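Side-chain contacts in cell wall surface anchor family protein (Streptococcus agalactiae, PDB 3PHS), which is the minor pilin GBS52, a cell-wall-anchored pilus subunit that mediates adhesion to lung epithelial cells through an IgG-like domain: residues L140-V145 and L206-T211; I217-T222 and V234-K239. All blocks are in the same frame, centred on the assembly; numbering follows the deposited sequence.

Contact 1: residues L140-V145 and L206-T211; sequences LLKVGV and LKEIET
The side chains of Lys-142 and Glu-208 cross at about a right angle between the two facing sheets of the prealbumin-like domain, a fold consistent with the IgG-rev type. This is the tight part of the contact. Lys-142 CE lies above the plane of the Glu-208 carboxylate, toward its oxygen end, 3.4 Å from OE2 and 3.6 Å from OE1. A lysine suits the place because its long chain leaves the strand toward the core, passes beside this carboxylate and reaches Asn-238 of the adjacent strand; its NZ is joined covalently to Asn-238 CG, an intramolecular isopeptide bond. NZ has thereby become an amide nitrogen, and it donates to Val-143 O over 3.2 Å at an N-H...O angle of 161°, from above the carbonyl plane. Bends at chi2 (64°) and chi4 (72°) fold the lysine back to this carbonyl of its own strand. Glu-208 is extended beyond CG, which carries its carboxylate to the link. A buried acid beside a Lys-Asn bond is familiar from Gram-positive pilins, where it assists bond formation; Glu-208 probably has the same role. Leu-140 CD2 and Leu-206 CD1 are packed as well, meeting tip to tip at 3.8 Å, two branched apolar side chains filling the core.

The looser side begins at Thr-211, whose OG1 stays 4.4 Å from Lys-142 NZ and bonds instead to Asn-238 OD1. On the other face of strand 202-210, Lys-207 and Glu-210 turn to more open surroundings.

A classic beta bulge, Ile-209 and Glu-210 opposite Val-157, interrupts the pairing with strand 157-162. Phe-158 of that strand touches both Leu-140 and Glu-208, while strands 193-200 and 231-240 flank 140-145 in the opposing sheet.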
# COMPACT_ATOMS: atom_id res chain seq x y z
N LEU A 140 2.49 -2.84 -18.20
CA LEU A 140 2.02 -1.66 -18.91
C LEU A 140 2.60 -1.64 -20.31
O LEU A 140 3.81 -1.77 -20.49
CB LEU A 140 2.42 -0.39 -18.16
CG LEU A 140 2.25 0.98 -18.84
CD1 LEU A 140 0.79 1.23 -19.23
CD2 LEU A 140 2.77 2.10 -17.92
N LEU A 141 1.70 -1.48 -21.28
CA LEU A 141 2.10 -1.17 -22.64
C LEU A 141 1.71 0.28 -22.92
O LEU A 141 0.55 0.66 -22.75
CB LEU A 141 1.40 -2.12 -23.63
CG LEU A 141 1.47 -1.70 -25.11
CD1 LEU A 141 2.91 -1.68 -25.63
CD2 LEU A 141 0.57 -2.55 -26.00
N LYS A 142 2.69 1.06 -23.35
CA LYS A 142 2.46 2.44 -23.72
C LYS A 142 2.51 2.54 -25.24
O LYS A 142 3.48 2.11 -25.84
CB LYS A 142 3.55 3.34 -23.14
CG LYS A 142 3.32 4.86 -23.38
CD LYS A 142 2.05 5.38 -22.67
CE LYS A 142 1.91 6.89 -22.80
NZ LYS A 142 1.52 7.31 -24.20
N VAL A 143 1.48 3.13 -25.83
CA VAL A 143 1.47 3.33 -27.28
C VAL A 143 1.38 4.82 -27.66
O VAL A 143 0.87 5.66 -26.90
CB VAL A 143 0.35 2.52 -27.97
CG1 VAL A 143 0.61 1.00 -27.82
CG2 VAL A 143 -1.02 2.93 -27.43
N GLY A 144 1.88 5.12 -28.86
CA GLY A 144 1.67 6.42 -29.48
C GLY A 144 0.65 6.25 -30.59
O GLY A 144 0.67 5.24 -31.30
N VAL A 145 -0.24 7.23 -30.72
CA VAL A 145 -1.38 7.15 -31.65
C VAL A 145 -1.26 8.23 -32.74
O VAL A 145 -1.17 9.40 -32.43
CB VAL A 145 -2.73 7.28 -30.89
CG1 VAL A 145 -3.93 7.15 -31.86
CG2 VAL A 145 -2.84 6.21 -29.77
N LEU A 206 -0.87 4.72 -11.63
CA LEU A 206 0.24 5.10 -12.50
C LEU A 206 0.14 6.58 -12.85
O LEU A 206 -0.90 7.03 -13.33
CB LEU A 206 0.20 4.26 -13.78
CG LEU A 206 0.78 2.85 -13.72
CD1 LEU A 206 0.33 2.08 -14.95
CD2 LEU A 206 2.32 2.87 -13.60
N LYS A 207 1.20 7.31 -12.59
CA LYS A 207 1.26 8.70 -12.94
C LYS A 207 2.22 8.91 -14.11
O LYS A 207 3.34 8.56 -14.03
CB LYS A 207 1.63 9.54 -11.72
CG LYS A 207 1.42 11.01 -11.89
CD LYS A 207 1.71 11.81 -10.60
CE LYS A 207 1.87 13.32 -10.88
NZ LYS A 207 2.37 14.08 -9.73
N GLU A 208 1.71 9.42 -15.23
CA GLU A 208 2.59 9.66 -16.36
C GLU A 208 3.28 11.01 -16.14
O GLU A 208 2.60 12.02 -15.91
CB GLU A 208 1.81 9.66 -17.68
CG GLU A 208 2.73 9.65 -18.90
CD GLU A 208 1.97 9.57 -20.23
OE1 GLU A 208 0.79 9.17 -20.25
OE2 GLU A 208 2.60 9.89 -21.25
N ILE A 209 4.60 11.00 -16.20
CA ILE A 209 5.43 12.16 -15.81
C ILE A 209 5.88 12.94 -17.03
O ILE A 209 5.83 14.17 -17.05
CB ILE A 209 6.71 11.69 -15.04
CG1 ILE A 209 6.32 10.86 -13.81
CG2 ILE A 209 7.59 12.88 -14.63
CD1 ILE A 209 5.32 11.53 -12.90
N GLU A 210 6.34 12.20 -18.04
CA GLU A 210 6.88 12.79 -19.25
C GLU A 210 6.73 11.84 -20.42
O GLU A 210 7.04 10.64 -20.32
CB GLU A 210 8.35 13.16 -19.03
CG GLU A 210 9.12 13.59 -20.29
CD GLU A 210 10.55 13.98 -19.98
OE1 GLU A 210 11.01 13.77 -18.84
OE2 GLU A 210 11.23 14.49 -20.89
N THR A 211 6.24 12.36 -21.53
CA THR A 211 6.14 11.54 -22.72
C THR A 211 7.08 12.02 -23.82
O THR A 211 7.78 13.01 -23.64
CB THR A 211 4.70 11.42 -23.21
OG1 THR A 211 4.64 10.43 -24.23
CG2 THR A 211 4.18 12.76 -23.76

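Contact 2: residues I217-T222 and V234-K239; sequences IGQAET and VTIENK
Van der Waals contact centres on Ile-236, whose side chain is met by Thr-222 and Gln-219. Its CD1 methyl reaches Thr-222 tip to tip, against the hydroxyl oxygen OG1 at 3.5 Å, while CG2 rests 4.0 Å from Gln-219 CG. A beta-branched isoleucine suits a strand and offers two arms: with CG1 beside its backbone N (chi1 -69°), one is directed at the threonine and the other lies against the glutamine. Thr-222 CG2 adds a slighter touch on Val-234 CG2.

Between these two segments there is no direct polar bond; each makes its own. Gln-219 NE2 donates to Thr-222 OG1 over 2.8 Å, with the hydroxyl oxygen nearly in the amide plane. Within 234-239, Lys-239 NZ makes a salt bridge to Glu-237 OE1, on its anti side and 3.0 Å away; Glu-237 OE2 is paired in turn with Lys-150.

Water carries the polar links. One molecule takes a hydrogen from Gln-219 NE2 and gives one to Thr-235 O; another gives to Gln-219 OE1, at 2.6 Å, and accepts from Glu-237 N. A third joins Gly-218 N to Glu-237 O.

The contact thus joins the chain entering edge strand 221-226 to the domain's last strand, 231-240, whose Asn-238 is bonded covalently to Lys-142. Three bonds fix the rotation of the Gln-219 amide, and where the chain has left strand 215-216, water continues the links to the backbone of Thr-235 and Glu-237.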
# COMPACT_ATOMS: atom_id res chain seq x y z
N ILE A 217 0.50 14.04 -22.94
CA ILE A 217 -0.03 13.22 -21.86
C ILE A 217 -1.57 13.37 -21.85
O ILE A 217 -2.10 14.47 -21.63
CB ILE A 217 0.60 13.58 -20.48
CG1 ILE A 217 2.12 13.29 -20.51
CG2 ILE A 217 -0.10 12.82 -19.34
CD1 ILE A 217 2.86 13.78 -19.28
N GLY A 218 -2.27 12.28 -22.14
CA GLY A 218 -3.74 12.28 -22.23
C GLY A 218 -4.39 11.95 -20.89
O GLY A 218 -5.23 12.70 -20.40
N GLN A 219 -4.03 10.81 -20.32
CA GLN A 219 -4.49 10.46 -18.98
C GLN A 219 -3.32 10.53 -18.01
O GLN A 219 -2.46 9.64 -18.00
CB GLN A 219 -5.21 9.09 -18.95
CG GLN A 219 -4.48 7.92 -19.65
CD GLN A 219 -5.38 6.69 -19.82
OE1 GLN A 219 -6.22 6.65 -20.73
NE2 GLN A 219 -5.20 5.68 -18.97
N ALA A 220 -3.27 11.61 -17.23
CA ALA A 220 -2.20 11.82 -16.25
C ALA A 220 -2.09 10.65 -15.27
O ALA A 220 -1.00 10.11 -15.06
CB ALA A 220 -2.42 13.13 -15.49
N GLU A 221 -3.22 10.25 -14.70
CA GLU A 221 -3.25 9.19 -13.69
C GLU A 221 -4.18 8.08 -14.13
O GLU A 221 -5.31 8.35 -14.56
CB GLU A 221 -3.69 9.73 -12.33
CG GLU A 221 -2.67 10.69 -11.74
CD GLU A 221 -3.04 11.23 -10.39
OE1 GLU A 221 -3.97 10.71 -9.73
OE2 GLU A 221 -2.37 12.19 -9.97
N THR A 222 -3.69 6.84 -14.02
CA THR A 222 -4.42 5.64 -14.45
C THR A 222 -4.49 4.65 -13.29
O THR A 222 -3.46 4.24 -12.76
CB THR A 222 -3.72 4.96 -15.65
OG1 THR A 222 -3.60 5.89 -16.74
CG2 THR A 222 -4.47 3.71 -16.11
N VAL A 234 -2.18 -3.48 -18.91
CA VAL A 234 -2.85 -2.20 -19.17
C VAL A 234 -2.20 -1.50 -20.35
O VAL A 234 -0.99 -1.51 -20.46
CB VAL A 234 -2.87 -1.29 -17.90
CG1 VAL A 234 -1.55 -1.19 -17.26
CG2 VAL A 234 -3.41 0.11 -18.23
N THR A 235 -3.02 -0.94 -21.24
CA THR A 235 -2.50 -0.13 -22.33
C THR A 235 -2.89 1.33 -22.10
O THR A 235 -4.06 1.64 -21.81
CB THR A 235 -2.97 -0.62 -23.72
OG1 THR A 235 -2.57 -1.98 -23.89
CG2 THR A 235 -2.31 0.17 -24.82
N ILE A 236 -1.90 2.20 -22.19
CA ILE A 236 -2.13 3.63 -22.09
C ILE A 236 -1.75 4.26 -23.43
O ILE A 236 -0.70 3.96 -23.98
CB ILE A 236 -1.31 4.26 -20.93
CG1 ILE A 236 -1.87 3.78 -19.58
CG2 ILE A 236 -1.35 5.78 -20.97
CD1 ILE A 236 -1.05 4.24 -18.38
N GLU A 237 -2.62 5.12 -23.94
CA GLU A 237 -2.36 5.80 -25.22
C GLU A 237 -1.77 7.19 -25.03
O GLU A 237 -2.09 7.90 -24.07
CB GLU A 237 -3.64 5.92 -26.06
CG GLU A 237 -4.31 4.59 -26.33
CD GLU A 237 -5.38 4.64 -27.42
OE1 GLU A 237 -5.75 5.75 -27.87
OE2 GLU A 237 -5.83 3.56 -27.83
N ASN A 238 -0.92 7.57 -25.97
CA ASN A 238 -0.37 8.91 -26.06
C ASN A 238 -0.72 9.44 -27.45
O ASN A 238 -0.23 8.89 -28.45
CB ASN A 238 1.15 8.87 -25.91
CG ASN A 238 1.59 8.61 -24.47
OD1 ASN A 238 1.89 9.55 -23.74
N LYS A 239 -1.54 10.47 -27.49
CA LYS A 239 -1.99 11.07 -28.76
C LYS A 239 -0.98 12.11 -29.24
O LYS A 239 -0.38 12.82 -28.43
CB LYS A 239 -3.35 11.73 -28.59
CG LYS A 239 -4.46 10.89 -27.91
CD LYS A 239 -5.06 9.84 -28.87
CE LYS A 239 -6.35 9.26 -28.30
NZ LYS A 239 -6.17 8.56 -26.98
O HOH W 1 -1.28 9.49 -21.82
O HOH W 2 -5.65 2.73 -19.87
O HOH W 3 -5.03 5.61 -22.77

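Going from the N terminus, residues 140-145 come first, in the opening strand of the prealbumin-like domain. Contact 1 closes a span of 60 residues when the chain returns at 206-211. Contact 2 then opens at 217-222 and closes a much shorter span of 11 residues at 234-239. The two are in series, neither nested nor crossed, yet their centres lie about 5 Å apart. Strands 135-146 and 231-240 run parallel in one sheet, and 202-210 and 221-226 run antiparallel in the other, which places both contacts between the same two sheets. The Lys-142 to Asn-238 bond joins the outer segments, locking the domain's first and last strands together covalently.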